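Local coordinates for FMN-binding domain-containing protein (Clostridium perfringens, PDB 3O6U) that is of unknown function but may bind FMN, at residues L2-T8 with S24-G30; A35-E39 with Y69-E74; S83-V87 with F98-E103. All coordinates share one frame; numbering follows the deposited sequence.

Interaction 1 of 3, residues L2-T8 with S24-G30; sequences LKDGDYT and SIKVSDG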
loop_
_atom_site.group_PDB
_atom_site.type_symbol
_atom_site.label_atom_id
_atom_site.label_comp_id
_atom_site.label_asym_id
_atom_site.label_seq_id
_atom_site.Cartn_x
_atom_site.Cartn_y
_atom_site.Cartn_z
ATOM N N LEU A 2 -15.074 -9.001 7.998
ATOM C CA LEU A 2 -14.686 -8.629 6.652
ATOM C C LEU A 2 -15.545 -9.329 5.584
ATOM O O LEU A 2 -15.577 -10.558 5.504
ATOM C CB LEU A 2 -13.194 -8.956 6.426
ATOM C CG LEU A 2 -12.150 -7.833 6.649
ATOM C CD1 LEU A 2 -12.536 -6.909 7.791
ATOM C CD2 LEU A 2 -10.772 -8.451 6.887
ATOM N N LYS A 3 -16.288 -8.544 4.811
ATOM C CA LYS A 3 -17.057 -9.097 3.695
ATOM C C LYS A 3 -16.048 -9.507 2.593
ATOM O O LYS A 3 -15.110 -8.768 2.257
ATOM C CB LYS A 3 -18.005 -8.049 3.098
ATOM C CG LYS A 3 -18.898 -7.333 4.096
ATOM C CD LYS A 3 -19.913 -8.267 4.719
ATOM C CE LYS A 3 -20.757 -7.546 5.757
ATOM N NZ LYS A 3 -21.755 -6.634 5.123
ATOM N N ASP A 4 -16.245 -10.694 2.045
ATOM C CA ASP A 4 -15.392 -11.193 0.980
ATOM C C ASP A 4 -15.486 -10.298 -0.259
ATOM O O ASP A 4 -16.482 -9.609 -0.482
ATOM C CB ASP A 4 -15.811 -12.623 0.608
ATOM C CG ASP A 4 -15.387 -13.647 1.642
ATOM O OD1 ASP A 4 -14.974 -13.263 2.764
ATOM O OD2 ASP A 4 -15.467 -14.848 1.327
ATOM N N GLY A 5 -14.427 -10.300 -1.052
ATOM C CA GLY A 5 -14.433 -9.530 -2.279
ATOM C C GLY A 5 -13.091 -8.893 -2.521
ATOM O O GLY A 5 -12.116 -9.206 -1.834
ATOM N N ASP A 6 -13.044 -8.015 -3.513
ATOM C CA ASP A 6 -11.823 -7.279 -3.815
ATOM C C ASP A 6 -12.048 -5.817 -3.449
ATOM O O ASP A 6 -13.088 -5.253 -3.763
ATOM C CB ASP A 6 -11.452 -7.384 -5.303
ATOM C CG ASP A 6 -11.038 -8.794 -5.706
ATOM O OD1 ASP A 6 -11.745 -9.443 -6.501
ATOM O OD2 ASP A 6 -9.997 -9.272 -5.222
ATOM N N TYR A 7 -11.083 -5.216 -2.759
ATOM C CA TYR A 7 -11.183 -3.806 -2.404
ATOM C C TYR A 7 -9.883 -3.107 -2.774
ATOM O O TYR A 7 -8.789 -3.634 -2.603
ATOM C CB TYR A 7 -11.516 -3.624 -0.914
ATOM C CG TYR A 7 -12.672 -4.478 -0.464
ATOM C CD1 TYR A 7 -13.966 -3.985 -0.407
ATOM C CD2 TYR A 7 -12.463 -5.804 -0.129
ATOM C CE1 TYR A 7 -15.018 -4.803 -0.015
ATOM C CE2 TYR A 7 -13.492 -6.619 0.256
ATOM C CZ TYR A 7 -14.770 -6.126 0.311
ATOM O OH TYR A 7 -15.786 -6.973 0.687
ATOM N N THR A 8 -10.044 -1.912 -3.317
ATOM C CA THR A 8 -8.942 -1.105 -3.770
ATOM C C THR A 8 -9.072 0.310 -3.244
ATOM O O THR A 8 -10.144 0.923 -3.292
ATOM C CB THR A 8 -8.921 -1.036 -5.319
ATOM O OG1 THR A 8 -8.508 -2.303 -5.844
ATOM C CG2 THR A 8 -7.969 0.076 -5.825
ATOM N N SER A 24 -4.484 -2.869 -2.949
ATOM C CA SER A 24 -5.581 -3.772 -3.249
ATOM C C SER A 24 -5.518 -4.964 -2.315
ATOM O O SER A 24 -4.434 -5.413 -1.934
ATOM C CB SER A 24 -5.537 -4.312 -4.681
ATOM O OG SER A 24 -6.156 -3.403 -5.557
ATOM N N ILE A 25 -6.692 -5.447 -1.926
ATOM C CA ILE A 25 -6.740 -6.649 -1.133
ATOM C C ILE A 25 -7.839 -7.579 -1.632
ATOM O O ILE A 25 -8.745 -7.186 -2.381
ATOM C CB ILE A 25 -6.956 -6.389 0.408
ATOM C CG1 ILE A 25 -8.264 -5.632 0.672
ATOM C CG2 ILE A 25 -5.750 -5.652 0.981
ATOM C CD1 ILE A 25 -8.698 -5.710 2.132
ATOM N N LYS A 26 -7.692 -8.844 -1.280
ATOM C CA LYS A 26 -8.729 -9.806 -1.590
ATOM C C LYS A 26 -9.058 -10.433 -0.221
ATOM O O LYS A 26 -8.173 -10.759 0.578
ATOM C CB LYS A 26 -8.270 -10.852 -2.626
ATOM C CG LYS A 26 -9.343 -11.874 -3.016
ATOM C CD LYS A 26 -8.831 -12.901 -4.051
ATOM C CE LYS A 26 -8.586 -12.280 -5.422
ATOM N NZ LYS A 26 -9.842 -11.813 -6.079
ATOM N N VAL A 27 -10.349 -10.530 0.058
ATOM C CA VAL A 27 -10.817 -11.088 1.315
ATOM C C VAL A 27 -11.621 -12.337 0.981
ATOM O O VAL A 27 -12.564 -12.291 0.191
ATOM C CB VAL A 27 -11.724 -10.070 2.087
ATOM C CG1 VAL A 27 -12.169 -10.684 3.408
ATOM C CG2 VAL A 27 -10.983 -8.728 2.323
ATOM N N SER A 28 -11.251 -13.454 1.584
ATOM C CA SER A 28 -11.934 -14.715 1.317
ATOM C C SER A 28 -12.196 -15.449 2.604
ATOM O O SER A 28 -11.260 -15.799 3.313
ATOM C CB SER A 28 -11.083 -15.609 0.415
ATOM O OG SER A 28 -11.708 -16.870 0.231
ATOM N N ASP A 29 -13.464 -15.713 2.885
ATOM C CA ASP A 29 -13.847 -16.392 4.113
ATOM C C ASP A 29 -13.430 -15.470 5.248
ATOM O O ASP A 29 -12.843 -15.912 6.241
ATOM C CB ASP A 29 -13.133 -17.741 4.256
ATOM C CG ASP A 29 -13.949 -18.754 5.058
ATOM O OD1 ASP A 29 -15.105 -19.041 4.661
ATOM O OD2 ASP A 29 -13.434 -19.272 6.074
ATOM N N GLY A 30 -13.725 -14.180 5.054
ATOM C CA GLY A 30 -13.429 -13.146 6.033
ATOM C C GLY A 30 -11.957 -12.913 6.295
ATOM O O GLY A 30 -11.584 -12.327 7.313
#

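Interaction 2 of 3, residues A35-E39 with Y69-E74; sequences AKYNE and YEPQLE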
loop_
_atom_site.group_PDB
_atom_site.type_symbol
_atom_site.label_atom_id
_atom_site.label_comp_id
_atom_site.label_asym_id
_atom_site.label_seq_id
_atom_site.Cartn_x
_atom_site.Cartn_y
_atom_site.Cartn_z
ATOM N N ALA A 35 -2.725 -9.195 -0.987
ATOM C CA ALA A 35 -2.503 -7.783 -0.724
ATOM C C ALA A 35 -1.496 -7.244 -1.752
ATOM O O ALA A 35 -0.381 -7.758 -1.855
ATOM C CB ALA A 35 -1.987 -7.585 0.686
ATOM N N LYS A 36 -1.905 -6.228 -2.522
ATOM C CA LYS A 36 -1.035 -5.614 -3.542
ATOM C C LYS A 36 -0.854 -4.116 -3.324
ATOM O O LYS A 36 -1.800 -3.335 -3.420
ATOM C CB LYS A 36 -1.570 -5.882 -4.966
ATOM C CG LYS A 36 -0.619 -5.413 -6.094
ATOM C CD LYS A 36 -0.676 -6.332 -7.333
ATOM C CE LYS A 36 -0.878 -5.575 -8.663
ATOM N NZ LYS A 36 0.223 -4.630 -9.046
ATOM N N TYR A 37 0.370 -3.713 -3.015
ATOM C CA TYR A 37 0.628 -2.300 -2.768
ATOM C C TYR A 37 1.702 -1.725 -3.682
ATOM O O TYR A 37 2.809 -2.243 -3.750
ATOM C CB TYR A 37 1.024 -2.086 -1.293
ATOM C CG TYR A 37 1.505 -0.691 -0.963
ATOM C CD1 TYR A 37 0.602 0.347 -0.744
ATOM C CD2 TYR A 37 2.866 -0.408 -0.868
ATOM C CE1 TYR A 37 1.043 1.637 -0.439
ATOM C CE2 TYR A 37 3.317 0.877 -0.568
ATOM C CZ TYR A 37 2.401 1.893 -0.351
ATOM O OH TYR A 37 2.835 3.162 -0.045
ATOM N N ASN A 38 1.366 -0.639 -4.365
ATOM C CA ASN A 38 2.298 0.017 -5.255
ATOM C C ASN A 38 2.310 1.529 -5.214
ATOM O O ASN A 38 1.253 2.167 -5.258
ATOM C CB ASN A 38 2.005 -0.344 -6.719
ATOM C CG ASN A 38 2.334 -1.767 -7.055
ATOM O OD1 ASN A 38 3.501 -2.133 -7.184
ATOM N ND2 ASN A 38 1.308 -2.587 -7.193
ATOM N N GLU A 39 3.516 2.085 -5.088
ATOM C CA GLU A 39 3.706 3.521 -5.268
ATOM C C GLU A 39 3.983 3.590 -6.795
ATOM O O GLU A 39 4.580 2.688 -7.381
ATOM C CB GLU A 39 4.851 4.039 -4.425
ATOM C CG GLU A 39 4.488 3.925 -2.932
ATOM C CD GLU A 39 5.682 4.044 -1.999
ATOM O OE1 GLU A 39 6.815 4.232 -2.492
ATOM O OE2 GLU A 39 5.486 3.949 -0.764
ATOM N N TYR A 69 10.571 -2.894 0.363
ATOM C CA TYR A 69 9.520 -2.593 1.329
ATOM C C TYR A 69 8.094 -2.864 0.920
ATOM O O TYR A 69 7.297 -3.256 1.780
ATOM C CB TYR A 69 9.652 -1.162 1.954
ATOM C CG TYR A 69 9.459 0.048 1.060
ATOM C CD1 TYR A 69 8.229 0.337 0.469
ATOM C CD2 TYR A 69 10.507 0.941 0.847
ATOM C CE1 TYR A 69 8.068 1.481 -0.319
ATOM C CE2 TYR A 69 10.349 2.060 0.074
ATOM C CZ TYR A 69 9.140 2.327 -0.505
ATOM O OH TYR A 69 9.044 3.433 -1.311
ATOM N N GLU A 70 7.771 -2.746 -0.370
ATOM C CA GLU A 70 6.380 -2.947 -0.770
ATOM C C GLU A 70 5.936 -4.368 -0.600
ATOM O O GLU A 70 4.842 -4.615 -0.110
ATOM C CB GLU A 70 6.114 -2.440 -2.202
ATOM C CG GLU A 70 6.288 -0.929 -2.339
ATOM C CD GLU A 70 5.994 -0.440 -3.733
ATOM O OE1 GLU A 70 5.994 -1.287 -4.660
ATOM O OE2 GLU A 70 5.774 0.777 -3.906
ATOM N N PRO A 71 6.777 -5.335 -0.999
ATOM C CA PRO A 71 6.312 -6.709 -0.803
ATOM C C PRO A 71 6.300 -7.038 0.693
ATOM O O PRO A 71 5.498 -7.856 1.135
ATOM C CB PRO A 71 7.312 -7.547 -1.592
ATOM C CG PRO A 71 7.976 -6.566 -2.539
ATOM C CD PRO A 71 8.024 -5.284 -1.775
ATOM N N GLN A 72 7.170 -6.412 1.483
ATOM C CA GLN A 72 7.144 -6.660 2.926
ATOM C C GLN A 72 5.848 -6.162 3.554
ATOM O O GLN A 72 5.214 -6.889 4.332
ATOM C CB GLN A 72 8.346 -6.015 3.624
ATOM C CG GLN A 72 9.615 -6.808 3.348
ATOM C CD GLN A 72 10.858 -6.216 3.968
ATOM O OE1 GLN A 72 10.810 -5.617 5.044
ATOM N NE2 GLN A 72 11.997 -6.408 3.301
ATOM N N LEU A 73 5.442 -4.943 3.194
ATOM C CA LEU A 73 4.224 -4.352 3.732
ATOM C C LEU A 73 3.021 -5.223 3.393
ATOM O O LEU A 73 2.127 -5.440 4.231
ATOM C CB LEU A 73 4.061 -2.931 3.182
ATOM C CG LEU A 73 5.176 -1.988 3.650
ATOM C CD1 LEU A 73 5.204 -0.742 2.812
ATOM C CD2 LEU A 73 4.966 -1.641 5.109
ATOM N N GLU A 74 3.010 -5.731 2.168
ATOM C CA GLU A 74 1.940 -6.597 1.716
ATOM C C GLU A 74 1.825 -7.823 2.616
ATOM O O GLU A 74 0.725 -8.173 3.065
ATOM C CB GLU A 74 2.200 -7.071 0.274
ATOM C CG GLU A 74 2.126 -5.975 -0.792
ATOM C CD GLU A 74 2.459 -6.505 -2.183
ATOM O OE1 GLU A 74 2.762 -7.707 -2.300
ATOM O OE2 GLU A 74 2.423 -5.726 -3.159
HETATM O O HOH W 1 5.661 0.293 -6.713
#

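Interaction 3 of 3, residues S83-V87 with F98-E103; sequences SDIDV and FKKLAE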
loop_
_atom_site.group_PDB
_atom_site.type_symbol
_atom_site.label_atom_id
_atom_site.label_comp_id
_atom_site.label_asym_id
_atom_site.label_seq_id
_atom_site.Cartn_x
_atom_site.Cartn_y
_atom_site.Cartn_z
ATOM N N SER A 83 -4.478 -3.255 9.928
ATOM C CA SER A 83 -3.639 -2.158 9.458
ATOM C C SER A 83 -2.509 -1.867 10.432
ATOM O O SER A 83 -1.512 -1.248 10.066
ATOM C CB SER A 83 -4.479 -0.885 9.311
ATOM O OG SER A 83 -4.938 -0.418 10.577
ATOM N N ASP A 84 -2.665 -2.321 11.670
ATOM C CA ASP A 84 -1.678 -2.049 12.701
ATOM C C ASP A 84 -0.411 -2.852 12.521
ATOM O O ASP A 84 -0.200 -3.846 13.213
ATOM C CB ASP A 84 -2.271 -2.300 14.099
ATOM C CG ASP A 84 -1.223 -2.207 15.214
ATOM O OD1 ASP A 84 -0.602 -1.125 15.379
ATOM O OD2 ASP A 84 -1.022 -3.224 15.923
ATOM N N ILE A 85 0.428 -2.433 11.579
ATOM C CA ILE A 85 1.694 -3.123 11.361
ATOM C C ILE A 85 2.842 -2.255 11.872
ATOM O O ILE A 85 2.659 -1.068 12.131
ATOM C CB ILE A 85 1.945 -3.450 9.858
ATOM C CG1 ILE A 85 1.788 -2.196 8.998
ATOM C CG2 ILE A 85 0.994 -4.528 9.394
ATOM C CD1 ILE A 85 2.790 -2.119 7.849
ATOM N N ASP A 86 4.018 -2.859 12.025
ATOM C CA ASP A 86 5.212 -2.159 12.500
ATOM C C ASP A 86 5.839 -1.426 11.318
ATOM O O ASP A 86 5.928 -1.989 10.222
ATOM C CB ASP A 86 6.233 -3.158 13.062
ATOM C CG ASP A 86 5.591 -4.246 13.912
ATOM O OD1 ASP A 86 4.785 -3.917 14.817
ATOM O OD2 ASP A 86 5.899 -5.439 13.679
ATOM N N VAL A 87 6.288 -0.192 11.515
ATOM C CA VAL A 87 6.864 0.498 10.381
ATOM C C VAL A 87 8.171 -0.181 10.004
ATOM O O VAL A 87 8.745 -0.905 10.805
ATOM C CB VAL A 87 7.008 2.052 10.631
ATOM C CG1 VAL A 87 5.742 2.574 11.300
ATOM C CG2 VAL A 87 8.232 2.393 11.424
ATOM N N PHE A 98 1.217 3.478 3.754
ATOM C CA PHE A 98 0.601 2.144 3.634
ATOM C C PHE A 98 -0.425 1.902 4.734
ATOM O O PHE A 98 -1.526 1.408 4.455
ATOM C CB PHE A 98 1.662 1.030 3.712
ATOM C CG PHE A 98 1.099 -0.395 3.610
ATOM C CD1 PHE A 98 0.850 -0.987 2.373
ATOM C CD2 PHE A 98 0.834 -1.144 4.763
ATOM C CE1 PHE A 98 0.360 -2.299 2.284
ATOM C CE2 PHE A 98 0.345 -2.443 4.678
ATOM C CZ PHE A 98 0.103 -3.022 3.435
ATOM N N LYS A 99 -0.069 2.242 5.974
ATOM C CA LYS A 99 -0.972 2.035 7.098
ATOM C C LYS A 99 -2.286 2.783 6.931
ATOM O O LYS A 99 -3.340 2.208 7.191
ATOM C CB LYS A 99 -0.282 2.388 8.436
ATOM C CG LYS A 99 0.846 1.388 8.786
ATOM C CD LYS A 99 1.632 1.738 10.053
ATOM C CE LYS A 99 0.762 1.639 11.297
ATOM N NZ LYS A 99 1.560 1.497 12.545
ATOM N N LYS A 100 -2.250 4.030 6.454
ATOM C CA LYS A 100 -3.504 4.784 6.261
ATOM C C LYS A 100 -4.425 4.127 5.212
ATOM O O LYS A 100 -5.633 3.996 5.432
ATOM C CB LYS A 100 -3.217 6.247 5.896
ATOM C CG LYS A 100 -2.616 7.075 7.056
ATOM C CD LYS A 100 -2.384 8.535 6.653
ATOM C CE LYS A 100 -1.737 9.371 7.772
ATOM N NZ LYS A 100 -0.253 9.511 7.624
ATOM N N LEU A 101 -3.847 3.701 4.088
ATOM C CA LEU A 101 -4.586 3.002 3.028
ATOM C C LEU A 101 -5.156 1.671 3.573
ATOM O O LEU A 101 -6.306 1.321 3.283
ATOM C CB LEU A 101 -3.668 2.764 1.817
ATOM C CG LEU A 101 -3.232 4.027 1.054
ATOM C CD1 LEU A 101 -2.279 3.684 -0.079
ATOM C CD2 LEU A 101 -4.450 4.721 0.520
ATOM N N ALA A 102 -4.375 0.924 4.350
ATOM C CA ALA A 102 -4.907 -0.297 4.971
ATOM C C ALA A 102 -6.107 0.011 5.904
ATOM O O ALA A 102 -7.111 -0.709 5.865
ATOM C CB ALA A 102 -3.815 -1.016 5.754
ATOM N N GLU A 103 -6.025 1.058 6.733
ATOM C CA GLU A 103 -7.154 1.387 7.603
ATOM C C GLU A 103 -8.394 1.635 6.742
ATOM O O GLU A 103 -9.457 1.076 7.012
ATOM C CB GLU A 103 -6.853 2.632 8.468
ATOM C CG GLU A 103 -5.607 2.460 9.343
ATOM C CD GLU A 103 -5.151 3.736 10.055
ATOM O OE1 GLU A 103 -5.970 4.671 10.225
ATOM O OE2 GLU A 103 -3.964 3.787 10.463
#

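Interaction 1 of 3, residues L2-T8 with S24-G30
Strands 5-8 and 24-27 run antiparallel, their short axes 4.8 Å apart at an angle of 161°, with Gly5-Val27 and Tyr7-Ile25 as hydrogen-bonded pairs and Asp6-Lys26 and Thr8-Ser24 as non-hydrogen-bonded ones. Each hydrogen-bonded pair is closed by two backbone bonds, such as Val27 N to Gly5 O at 2.9 Å.

The two faces differ sharply. On one, Asp6 and Lys26 lie side by side and point the same way. The lysine leaves with CG anti to its backbone N (chi1 -179°) and then bends at its last two torsions, which curls NZ back onto the syn lone pair of Asp6 OD2 at 2.7 Å; the bond to the other carboxylate oxygen is weak. Farther along this face the hydroxyls of Thr8 and Ser24 share a hydrogen bond, OG1 to OG 2.6 Å. On the other face Val27 spreads its two methyls between different partners: CG1 meets Leu2 CB at 3.6 Å, while CG2 lies obliquely against CE2 of the Tyr7 ring. Ile25 adds its CG1 beside Tyr7 CB, and Val105 of helix 92-111 touches both Tyr7 and Ile25. The Tyr7 hydroxyl reaches back to the carbonyl of Lys3, holding the ring's outer end to the segment before the strand.

Beyond the strands, Asp4 takes over. Its carboxylate receives Gly30 N on the syn lone pair of OD1 at 2.8 Å, and Asp29 N on the syn side of OD2 at 2.7 Å, this second donor lying 29° out of the carboxylate plane.

One carboxylate thus gathers two successive amides of the turn after strand 19-27, which would help to stabilise its negative charge, and extends the hairpin's polar grip past its last beta bridge.

Interaction 2 of 3, residues A35-E39 with Y69-E74
Ala35 opens the contact by turning its methyl toward helix 69-74, where CB rests 3.7 Å from the carbonyl O of Glu74; Leu77 and Ile78, farther along the same helix, also touch this alanine. Past Lys36, whose CA lies by the Glu74 carboxylate, the chain reaches Tyr37. Its backbone N gives a straight bond (169°) to Glu74 OE2 at 2.9 Å, arriving on the anti side and well out of the carboxylate plane. With CG anti to the backbone N (chi1 172°), the Tyr37 ring is carried alongside the helix and its edge meets Glu70: CD2 is 3.8 Å from Glu70 CG, with ring and carboxylate planes 78° apart. Leu73 CD1 approaches the same ring obliquely.

Glu39 is gripped twice across the contact. Its N donates to Glu70 OE2 at 2.9 Å from above that carboxylate's plane, and its own OE1 accepts the hydroxyl of Tyr69 at 2.6 Å on the syn side. OE2, on its anti lone pair, takes the hydroxyl of Tyr37, so each tyrosine hydroxyl holds a different oxygen of the one carboxylate. A water lies between Glu39 O and Glu70 OE1 and probably links them.

Three glutamates therefore crowd a largely buried strand-helix interface, Glu39 OE1 and Glu70 OE2 only 3.9 Å apart. Lys48 forms a salt bridge with Glu39, and Arg49 bridges Glu70 and Glu74. These cations probably offset the like charges, while the strand amides and tyrosine hydroxyls probably help to fix how the carboxylates are turned.

Interaction 3 of 3, residues S83-V87 with F98-E103
Lys99 NZ donates to the carbonyl O of Ile85 at 2.8 Å, coming in nearly along the C=O axis, and this is the hydrogen bond that ties loop 83-87 to helix 98-103. The lysine chain stays extended through its second torsion and then bends at the third (chi3 66°), which brings the amine round to the loop backbone. Asp84, the centre of an inverse gamma turn, places OD1 4.4 Å from the same NZ, beyond salt-bridge range; any attraction is long and, with Asp84 poorly ordered, uncertain.

The aliphatic part of Lys99 also takes part. It slides past Ile85 in the opposite direction, and its CG lies 3.7 Å from Ile85 CG1, so one side chain both packs against the isoleucine and binds its carbonyl. The far methyl of Ile85 goes deeper: CD1 meets CD2 of the Phe98 ring at 3.8 Å, the two side chains crossing at about a right angle. Leu73 and Ala76 of helix 66-80 also touch Ile85, which places it between the two helices.

At the other end of the loop Ser83 turns its CB toward the helix and sets it 3.6 Å from the methyl of Ala102, the small side chains letting the backbones approach closely. The serine OG lies beside Glu103, 3.2 Å from its CG.

The arrangement is that of a loop joining two successive helices and folded back on the second: the segment after helix 66-80 packs along helix 92-111, tucking one isoleucine into the hydrophobic layer between them.

Overall arrangement
Interaction 2 is the buried one, near the centre of the chain, whereas interactions 1 and 3 are only partly buried. Interactions 1 and 2 share the sheet: strands 19-27 and 32-41 are neighbours, and Ser24 O probably accepts a hydrogen bond from Lys36 N at 2.7 Å. Interactions 2 and 3 meet in the hydrophobic layer, where the rings of Tyr37 and Phe98 stand edge-to-face and Leu73 packs on Ile85. Interactions 1 and 3 do not touch, but helix 92-111 reaches both. The chemistry follows position: regular backbone pairing in the hairpin, carboxylates meeting amides and hydroxyls inside, and apolar packing with a lysine bonded to a loop carbonyl at the loop.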